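Local structure of M157 (Murid herpesvirus 1, 2NYK) at residues 49-52 / 57-60; 101-106 / 110-115; 114-119 / 123-128. The protein is an MHC class I-like protein of mouse cytomegalovirus that serves as a ligand for Ly49 receptors of natural killer cells. The protein carries 1 engineered substitution. All blocks are in the same frame, centred on the assembly; numbering follows the deposited sequence.

Interaction 1: 49-52 / 57-60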
loop_
_atom_site.group_PDB
_atom_site.type_symbol
_atom_site.label_atom_id
_atom_site.label_comp_id
_atom_site.label_asym_id
_atom_site.label_seq_id
_atom_site.Cartn_x
_atom_site.Cartn_y
_atom_site.Cartn_z
ATOM N N VAL A 49 7.224 2.794 -5.912
ATOM C CA VAL A 49 7.017 4.240 -6.055
ATOM C C VAL A 49 7.966 4.832 -7.115
ATOM O O VAL A 49 9.178 4.643 -7.018
ATOM C CB VAL A 49 7.252 4.999 -4.716
ATOM C CG1 VAL A 49 7.108 6.513 -4.915
ATOM C CG2 VAL A 49 6.267 4.517 -3.621
ATOM N N TRP A 50 7.400 5.525 -8.110
ATOM C CA TRP A 50 8.183 6.299 -9.089
ATOM C C TRP A 50 7.954 7.769 -8.814
ATOM O O TRP A 50 6.870 8.288 -9.085
ATOM C CB TRP A 50 7.713 6.035 -10.518
ATOM C CG TRP A 50 8.204 4.808 -11.162
ATOM C CD1 TRP A 50 9.345 4.680 -11.892
ATOM C CD2 TRP A 50 7.541 3.532 -11.214
ATOM N NE1 TRP A 50 9.455 3.404 -12.367
ATOM C CE2 TRP A 50 8.362 2.674 -11.970
ATOM C CE3 TRP A 50 6.346 3.025 -10.672
ATOM C CZ2 TRP A 50 8.032 1.324 -12.201
ATOM C CZ3 TRP A 50 6.009 1.697 -10.919
ATOM C CH2 TRP A 50 6.853 0.857 -11.669
ATOM N N ASP A 51 8.976 8.428 -8.276
ATOM C CA ASP A 51 8.969 9.873 -8.035
ATOM C C ASP A 51 9.585 10.682 -9.173
ATOM O O ASP A 51 10.450 10.194 -9.903
ATOM C CB ASP A 51 9.695 10.196 -6.722
ATOM C CG ASP A 51 8.801 10.024 -5.512
ATOM O OD1 ASP A 51 7.690 10.602 -5.522
ATOM O OD2 ASP A 51 9.195 9.320 -4.554
ATOM N N VAL A 52 9.143 11.931 -9.299
ATOM C CA VAL A 52 9.662 12.859 -10.304
ATOM C C VAL A 52 11.189 13.025 -10.242
ATOM O O VAL A 52 11.801 12.892 -9.174
ATOM C CB VAL A 52 8.970 14.242 -10.197
ATOM C CG1 VAL A 52 9.286 14.924 -8.847
ATOM C CG2 VAL A 52 9.378 15.135 -11.372
ATOM N N PRO A 57 12.477 3.352 -9.905
ATOM C CA PRO A 57 11.489 3.319 -8.826
ATOM C C PRO A 57 12.072 2.733 -7.547
ATOM O O PRO A 57 13.004 1.940 -7.592
ATOM C CB PRO A 57 10.408 2.358 -9.366
ATOM C CG PRO A 57 11.175 1.427 -10.250
ATOM C CD PRO A 57 12.261 2.263 -10.882
ATOM N N LYS A 58 11.523 3.126 -6.412
ATOM C CA LYS A 58 11.778 2.403 -5.179
ATOM C C LYS A 58 10.878 1.170 -5.204
ATOM O O LYS A 58 9.673 1.290 -5.378
ATOM C CB LYS A 58 11.497 3.288 -3.969
ATOM C CG LYS A 58 12.555 4.383 -3.797
ATOM C CD LYS A 58 11.991 5.601 -3.055
ATOM C CE LYS A 58 11.247 6.536 -3.999
ATOM N NZ LYS A 58 10.789 7.760 -3.276
ATOM N N ILE A 59 11.490 -0.002 -5.103
ATOM C CA ILE A 59 10.778 -1.268 -5.193
ATOM C C ILE A 59 11.037 -2.012 -3.896
ATOM O O ILE A 59 12.187 -2.126 -3.471
ATOM C CB ILE A 59 11.263 -2.121 -6.399
ATOM C CG1 ILE A 59 11.021 -1.383 -7.738
ATOM C CG2 ILE A 59 10.585 -3.499 -6.407
ATOM C CD1 ILE A 59 11.586 -2.108 -8.977
ATOM N N CYS A 60 9.973 -2.475 -3.245
ATOM C CA CYS A 60 10.120 -3.252 -2.009
ATOM C C CYS A 60 11.040 -4.463 -2.227
ATOM O O CYS A 60 11.004 -5.094 -3.277
ATOM C CB CYS A 60 8.753 -3.655 -1.433
ATOM S SG CYS A 60 8.095 -5.281 -1.851
#
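Pro57 lies over one face of the Trp50 indole, near the rim of the ring system. Pro57 CB sits 3.3 Å from the centroid of the five-membered ring of Trp50, 12° off the ring normal, which makes a close CH-pi contact. Pro57 CG reaches further along the same face and stands 3.4 Å from Trp50 NE1. The indole is turned into this position by chi1 of -81°, which sets CG beside the backbone N, and by a nearly perpendicular chi2. Arg37 adds a cation-pi contact to the same indole, and Tyr73 of helix 71-90 meets it with its ring.

The Lys58 chain bends at CG-CD (chi3 -83°), and this turns the ammonium group back toward the other strand. Lys58 NZ forms a salt bridge of 2.6 Å to Asp51 OD2, meeting that oxygen nearly along its C-O bond. Between these side chains the backbones of Val49 and Lys58 exchange two hydrogen bonds: Val49 N to Lys58 O and Lys58 N to Val49 O, both 2.9 Å. They form one antiparallel hydrogen-bonded pair. This is a short beta hairpin at the margin of the antiparallel sheet of an MHC class I-like fold, with 58-59 as one of its two outermost strands.

Interaction 2: 101-106 / 110-115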
loop_
_atom_site.group_PDB
_atom_site.type_symbol
_atom_site.label_atom_id
_atom_site.label_comp_id
_atom_site.label_asym_id
_atom_site.label_seq_id
_atom_site.Cartn_x
_atom_site.Cartn_y
_atom_site.Cartn_z
ATOM N N TYR A 101 -6.587 2.932 -10.266
ATOM C CA TYR A 101 -7.265 1.692 -10.636
ATOM C C TYR A 101 -7.132 0.772 -9.448
ATOM O O TYR A 101 -6.014 0.388 -9.074
ATOM C CB TYR A 101 -6.620 1.042 -11.854
ATOM C CG TYR A 101 -6.959 1.705 -13.183
ATOM C CD1 TYR A 101 -6.469 2.970 -13.504
ATOM C CD2 TYR A 101 -7.798 1.067 -14.100
ATOM C CE1 TYR A 101 -6.800 3.594 -14.712
ATOM C CE2 TYR A 101 -8.132 1.681 -15.324
ATOM C CZ TYR A 101 -7.626 2.930 -15.608
ATOM O OH TYR A 101 -7.948 3.539 -16.803
ATOM N N ALA A 102 -8.257 0.449 -8.834
ATOM C CA ALA A 102 -8.269 -0.449 -7.692
ATOM C C ALA A 102 -8.869 -1.753 -8.205
ATOM O O ALA A 102 -10.095 -1.848 -8.462
ATOM C CB ALA A 102 -9.101 0.160 -6.570
ATOM N N CYS A 103 -7.999 -2.746 -8.381
ATOM C CA CYS A 103 -8.366 -3.983 -9.081
ATOM C C CYS A 103 -8.336 -5.224 -8.186
ATOM O O CYS A 103 -7.384 -5.428 -7.426
ATOM C CB CYS A 103 -7.428 -4.202 -10.273
ATOM S SG CYS A 103 -7.434 -2.857 -11.461
ATOM N N LEU A 104 -9.378 -6.040 -8.304
ATOM C CA LEU A 104 -9.462 -7.305 -7.616
ATOM C C LEU A 104 -9.147 -8.410 -8.601
ATOM O O LEU A 104 -9.789 -8.504 -9.642
ATOM C CB LEU A 104 -10.877 -7.511 -7.061
ATOM C CG LEU A 104 -11.272 -8.881 -6.483
ATOM C CD1 LEU A 104 -10.455 -9.270 -5.244
ATOM C CD2 LEU A 104 -12.768 -8.891 -6.150
ATOM N N PHE A 105 -8.171 -9.247 -8.261
ATOM C CA PHE A 105 -7.789 -10.371 -9.108
ATOM C C PHE A 105 -8.419 -11.633 -8.558
ATOM O O PHE A 105 -7.931 -12.197 -7.586
ATOM C CB PHE A 105 -6.268 -10.509 -9.189
ATOM C CG PHE A 105 -5.592 -9.344 -9.846
ATOM C CD1 PHE A 105 -5.735 -9.120 -11.197
ATOM C CD2 PHE A 105 -4.834 -8.456 -9.113
ATOM C CE1 PHE A 105 -5.130 -8.032 -11.817
ATOM C CE2 PHE A 105 -4.220 -7.356 -9.729
ATOM C CZ PHE A 105 -4.364 -7.147 -11.084
ATOM N N LEU A 106 -9.521 -12.050 -9.178
ATOM C CA LEU A 106 -10.282 -13.213 -8.749
ATOM C C LEU A 106 -10.193 -14.311 -9.825
ATOM O O LEU A 106 -10.698 -14.136 -10.938
ATOM C CB LEU A 106 -11.744 -12.816 -8.499
ATOM C CG LEU A 106 -12.671 -13.862 -7.864
ATOM C CD1 LEU A 106 -12.111 -14.379 -6.541
ATOM C CD2 LEU A 106 -14.081 -13.295 -7.667
ATOM N N VAL A 110 -10.825 -9.973 -13.404
ATOM C CA VAL A 110 -10.472 -8.739 -12.742
ATOM C C VAL A 110 -11.677 -7.835 -12.725
ATOM O O VAL A 110 -12.396 -7.733 -13.718
ATOM C CB VAL A 110 -9.307 -8.014 -13.451
ATOM C CG1 VAL A 110 -8.929 -6.758 -12.703
ATOM C CG2 VAL A 110 -8.105 -8.918 -13.506
ATOM N N ILE A 111 -11.876 -7.200 -11.577
ATOM C CA ILE A 111 -12.868 -6.152 -11.397
ATOM C C ILE A 111 -12.126 -4.929 -10.865
ATOM O O ILE A 111 -11.500 -4.999 -9.814
ATOM C CB ILE A 111 -13.956 -6.608 -10.393
ATOM C CG1 ILE A 111 -14.538 -7.959 -10.845
ATOM C CG2 ILE A 111 -15.056 -5.566 -10.298
ATOM C CD1 ILE A 111 -15.494 -8.618 -9.868
ATOM N N CYS A 112 -12.154 -3.831 -11.613
ATOM C CA CYS A 112 -11.476 -2.606 -11.173
ATOM C C CYS A 112 -12.454 -1.479 -10.953
ATOM O O CYS A 112 -13.389 -1.289 -11.733
ATOM C CB CYS A 112 -10.395 -2.132 -12.167
ATOM S SG CYS A 112 -9.102 -3.329 -12.613
ATOM N N ASP A 113 -12.228 -0.726 -9.884
ATOM C CA ASP A 113 -12.936 0.526 -9.672
ATOM C C ASP A 113 -11.936 1.560 -10.099
ATOM O O ASP A 113 -10.777 1.506 -9.700
ATOM C CB ASP A 113 -13.314 0.714 -8.214
ATOM C CG ASP A 113 -14.261 -0.375 -7.701
ATOM O OD1 ASP A 113 -15.185 -0.792 -8.425
ATOM O OD2 ASP A 113 -14.067 -0.815 -6.550
ATOM N N VAL A 114 -12.362 2.476 -10.949
ATOM C CA VAL A 114 -11.450 3.461 -11.509
ATOM C C VAL A 114 -11.806 4.872 -11.021
ATOM O O VAL A 114 -12.931 5.324 -11.210
ATOM C CB VAL A 114 -11.476 3.408 -13.049
ATOM C CG1 VAL A 114 -10.464 4.395 -13.635
ATOM C CG2 VAL A 114 -11.218 1.957 -13.537
ATOM N N TYR A 115 -10.842 5.565 -10.406
ATOM C CA TYR A 115 -11.103 6.882 -9.837
ATOM C C TYR A 115 -10.253 7.929 -10.515
ATOM O O TYR A 115 -9.048 7.731 -10.698
ATOM C CB TYR A 115 -10.795 6.881 -8.340
ATOM C CG TYR A 115 -11.527 5.816 -7.580
ATOM C CD1 TYR A 115 -12.829 6.034 -7.132
ATOM C CD2 TYR A 115 -10.929 4.586 -7.306
ATOM C CE1 TYR A 115 -13.528 5.045 -6.416
ATOM C CE2 TYR A 115 -11.625 3.584 -6.585
ATOM C CZ TYR A 115 -12.927 3.828 -6.157
ATOM O OH TYR A 115 -13.629 2.867 -5.442
#
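Cys103 and Cys112 both hold SG beside the backbone N, with chi1 of -58° and -55°, and these matching torsions bring the two sulfurs together. SG of Cys103 and SG of Cys112 are bonded at 2.1 Å, with a disulfide torsion of 107°. The cysteines form a non-hydrogen-bonded pair, and their CA atoms are 4.0 Å apart, the closest pair in this register. The disulfide therefore ties two adjacent strands directly across the ladder.

Tyr101 and Val114 lie side by side on the same face as the disulfide. Val114 CG1 sits over one face of the Tyr101 ring, offset toward the rim, 3.9 Å from its centroid. The other branch, Val114 CG2, touches the ring at Tyr101 CE2, 3.6 Å away. Beyond the disulfide, Val110 uses both methyls: CG2 meets Phe105 CD1 at 3.3 Å, and CG1 meets Cys103 CB at 3.8 Å. Ala102, Leu104, Ile111 and Asp113 point to the other face. Their backbones carry the four hydrogen bonds of the ladder. Ala102 N to Asp113 O is almost straight, and Ile111 N to Leu104 O is the longest at 3.1 Å.

The face with the disulfide is packed under helices. Ile153 of helix 148-154 touches Cys103 and Phe105, while Val157 of helix 157-173 rests on Phe105 and Val110. Helix 71-90 reaches Tyr101, with Phe75 edge-to-face against its ring. Strand 21-30 flanks Tyr101, Cys103 and Phe105 through backbone hydrogen bonds, and strand 122-128 pairs with the other edge of strand 109-118, from Cys112 onward.

Interaction 3: 114-119 / 123-128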
loop_
_atom_site.group_PDB
_atom_site.type_symbol
_atom_site.label_atom_id
_atom_site.label_comp_id
_atom_site.label_asym_id
_atom_site.label_seq_id
_atom_site.Cartn_x
_atom_site.Cartn_y
_atom_site.Cartn_z
ATOM N N VAL A 114 -12.362 2.476 -10.949
ATOM C CA VAL A 114 -11.450 3.461 -11.509
ATOM C C VAL A 114 -11.806 4.872 -11.021
ATOM O O VAL A 114 -12.931 5.324 -11.210
ATOM C CB VAL A 114 -11.476 3.408 -13.049
ATOM C CG1 VAL A 114 -10.464 4.395 -13.635
ATOM C CG2 VAL A 114 -11.218 1.957 -13.537
ATOM N N TYR A 115 -10.842 5.565 -10.406
ATOM C CA TYR A 115 -11.103 6.882 -9.837
ATOM C C TYR A 115 -10.253 7.929 -10.515
ATOM O O TYR A 115 -9.048 7.731 -10.698
ATOM C CB TYR A 115 -10.795 6.881 -8.340
ATOM C CG TYR A 115 -11.527 5.816 -7.580
ATOM C CD1 TYR A 115 -12.829 6.034 -7.132
ATOM C CD2 TYR A 115 -10.929 4.586 -7.306
ATOM C CE1 TYR A 115 -13.528 5.045 -6.416
ATOM C CE2 TYR A 115 -11.625 3.584 -6.585
ATOM C CZ TYR A 115 -12.927 3.828 -6.157
ATOM O OH TYR A 115 -13.629 2.867 -5.442
ATOM N N HIS A 116 -10.883 9.040 -10.887
ATOM C CA HIS A 116 -10.205 10.199 -11.437
ATOM C C HIS A 116 -10.519 11.367 -10.518
ATOM O O HIS A 116 -11.663 11.521 -10.087
ATOM C CB HIS A 116 -10.725 10.518 -12.843
ATOM C CG HIS A 116 -10.266 9.559 -13.895
ATOM N ND1 HIS A 116 -10.900 8.362 -14.137
ATOM C CD2 HIS A 116 -9.237 9.625 -14.776
ATOM C CE1 HIS A 116 -10.275 7.721 -15.108
ATOM N NE2 HIS A 116 -9.264 8.471 -15.517
ATOM N N THR A 117 -9.508 12.177 -10.206
ATOM C CA THR A 117 -9.700 13.322 -9.318
ATOM C C THR A 117 -8.976 14.543 -9.856
ATOM O O THR A 117 -7.790 14.473 -10.228
ATOM C CB THR A 117 -9.195 13.046 -7.897
ATOM O OG1 THR A 117 -9.869 11.900 -7.377
ATOM C CG2 THR A 117 -9.484 14.236 -6.986
ATOM N N THR A 118 -9.711 15.652 -9.896
ATOM C CA THR A 118 -9.158 16.961 -10.216
ATOM C C THR A 118 -9.574 17.919 -9.092
ATOM O O THR A 118 -10.332 17.540 -8.195
ATOM C CB THR A 118 -9.657 17.492 -11.576
ATOM O OG1 THR A 118 -11.050 17.804 -11.494
ATOM C CG2 THR A 118 -9.436 16.468 -12.689
ATOM N N ASP A 119 -9.084 19.154 -9.146
ATOM C CA ASP A 119 -9.394 20.158 -8.124
ATOM C C ASP A 119 -10.887 20.283 -7.842
ATOM O O ASP A 119 -11.306 20.281 -6.678
ATOM C CB ASP A 119 -8.818 21.515 -8.520
ATOM C CG ASP A 119 -7.301 21.524 -8.546
ATOM O OD1 ASP A 119 -6.739 22.399 -9.233
ATOM O OD2 ASP A 119 -6.666 20.660 -7.889
ATOM N N VAL A 123 -14.554 11.581 -10.158
ATOM C CA VAL A 123 -15.281 10.593 -10.964
ATOM C C VAL A 123 -14.909 9.185 -10.489
ATOM O O VAL A 123 -13.767 8.930 -10.084
ATOM C CB VAL A 123 -14.993 10.730 -12.489
ATOM C CG1 VAL A 123 -15.905 9.811 -13.317
ATOM C CG2 VAL A 123 -15.136 12.168 -12.965
ATOM N N ALA A 124 -15.887 8.285 -10.522
ATOM C CA ALA A 124 -15.673 6.880 -10.176
ATOM C C ALA A 124 -16.443 5.961 -11.142
ATOM O O ALA A 124 -17.668 6.096 -11.281
ATOM C CB ALA A 124 -16.084 6.638 -8.739
ATOM N N TYR A 125 -15.712 5.090 -11.851
ATOM C CA TYR A 125 -16.299 4.029 -12.684
ATOM C C TYR A 125 -16.102 2.767 -11.892
ATOM O O TYR A 125 -14.983 2.267 -11.814
ATOM C CB TYR A 125 -15.568 3.869 -14.021
ATOM C CG TYR A 125 -15.413 5.131 -14.835
ATOM C CD1 TYR A 125 -16.515 5.752 -15.402
ATOM C CD2 TYR A 125 -14.157 5.683 -15.072
ATOM C CE1 TYR A 125 -16.385 6.919 -16.152
ATOM C CE2 TYR A 125 -14.012 6.861 -15.819
ATOM C CZ TYR A 125 -15.133 7.470 -16.356
ATOM O OH TYR A 125 -15.018 8.622 -17.108
ATOM N N THR A 126 -17.163 2.253 -11.290
ATOM C CA THR A 126 -17.046 1.066 -10.464
ATOM C C THR A 126 -17.435 -0.182 -11.241
ATOM O O THR A 126 -18.174 -0.099 -12.210
ATOM C CB THR A 126 -17.914 1.168 -9.189
ATOM O OG1 THR A 126 -19.295 1.258 -9.566
ATOM C CG2 THR A 126 -17.529 2.397 -8.374
ATOM N N GLY A 127 -16.910 -1.330 -10.816
ATOM C CA GLY A 127 -17.297 -2.626 -11.382
ATOM C C GLY A 127 -16.874 -2.861 -12.828
ATOM O O GLY A 127 -17.515 -3.631 -13.524
ATOM N N GLN A 128 -15.811 -2.182 -13.285
ATOM C CA GLN A 128 -15.246 -2.401 -14.632
ATOM C C GLN A 128 -14.636 -3.799 -14.712
ATOM O O GLN A 128 -13.939 -4.235 -13.791
ATOM C CB GLN A 128 -14.151 -1.385 -14.973
ATOM C CG GLN A 128 -14.514 0.080 -14.816
ATOM C CD GLN A 128 -15.579 0.515 -15.771
ATOM O OE1 GLN A 128 -16.766 0.219 -15.581
ATOM N NE2 GLN A 128 -15.170 1.222 -16.823
#
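Tyr125 runs out from its strand across Val114 and toward His116. Tyr125 CB starts 4.1 Å from Val114 O. Chi1 of -53° sets CG beside the backbone N, and the ring then leads Tyr125 CD2 to Val114 CB, again at 4.1 Å. Val114 CB lies at the ring edge, near the ring plane. One atom further, Tyr125 CE2 reaches His116 ND1 at 3.8 Å and His116 CE1 at 3.9 Å. CZ and OH continue beyond CE2, farther from the His116 ring. The two rings meet rim to rim, with planes at 75° and neither over the face of the other. Val123 CG1 of the same strand lies over one face of the Tyr125 ring.

Strands 109-118 and 122-128 form a beta hairpin, and the latter is the outermost strand at this end of the seven-stranded antiparallel sheet in the MHC class I-like fold. Val114 with Tyr125 and His116 with Val123 are hydrogen-bonded pairs. Val114 N gives the shortest of their four bonds, 2.8 Å to Tyr125 O. Tyr115 and Ala124 form the non-hydrogen-bonded pair between them. On the opposite face from Tyr125, Tyr115 CD1 touches Ala124 CB at 3.7 Å.

The strand turns a corner at Gly127. Past it, Gln128 CG, set beside the backbone N, approaches Val114 CG2 at 4.0 Å, with the two side chains crossing at about a right angle. Beyond CG the Gln128 chain bends at chi2. Thr150 of helix 148-154 touches both Val114 and Gln128.

All three contacts belong to one antiparallel sheet. Interaction 1 takes in one outermost strand, 58-59, and interaction 3 the other, 122-128. Their centres lie 23 Å apart, with nearest atoms about 16 Å apart. Interaction 2 lies 22 Å from interaction 1 between centres, and the two do not touch. The centres of interactions 2 and 3 are about 11 Å apart, and the two touch and share Val114 and Tyr115 on strand 109-118, so three strands run side by side there. Two probable hydrogen bonds join them directly: Cys112 N to Gln128 O at 2.8 Å, and Gly127 N to Asp113 OD1 at 3.0 Å. The second holds the Asp113 carboxylate against the corner at Gly127.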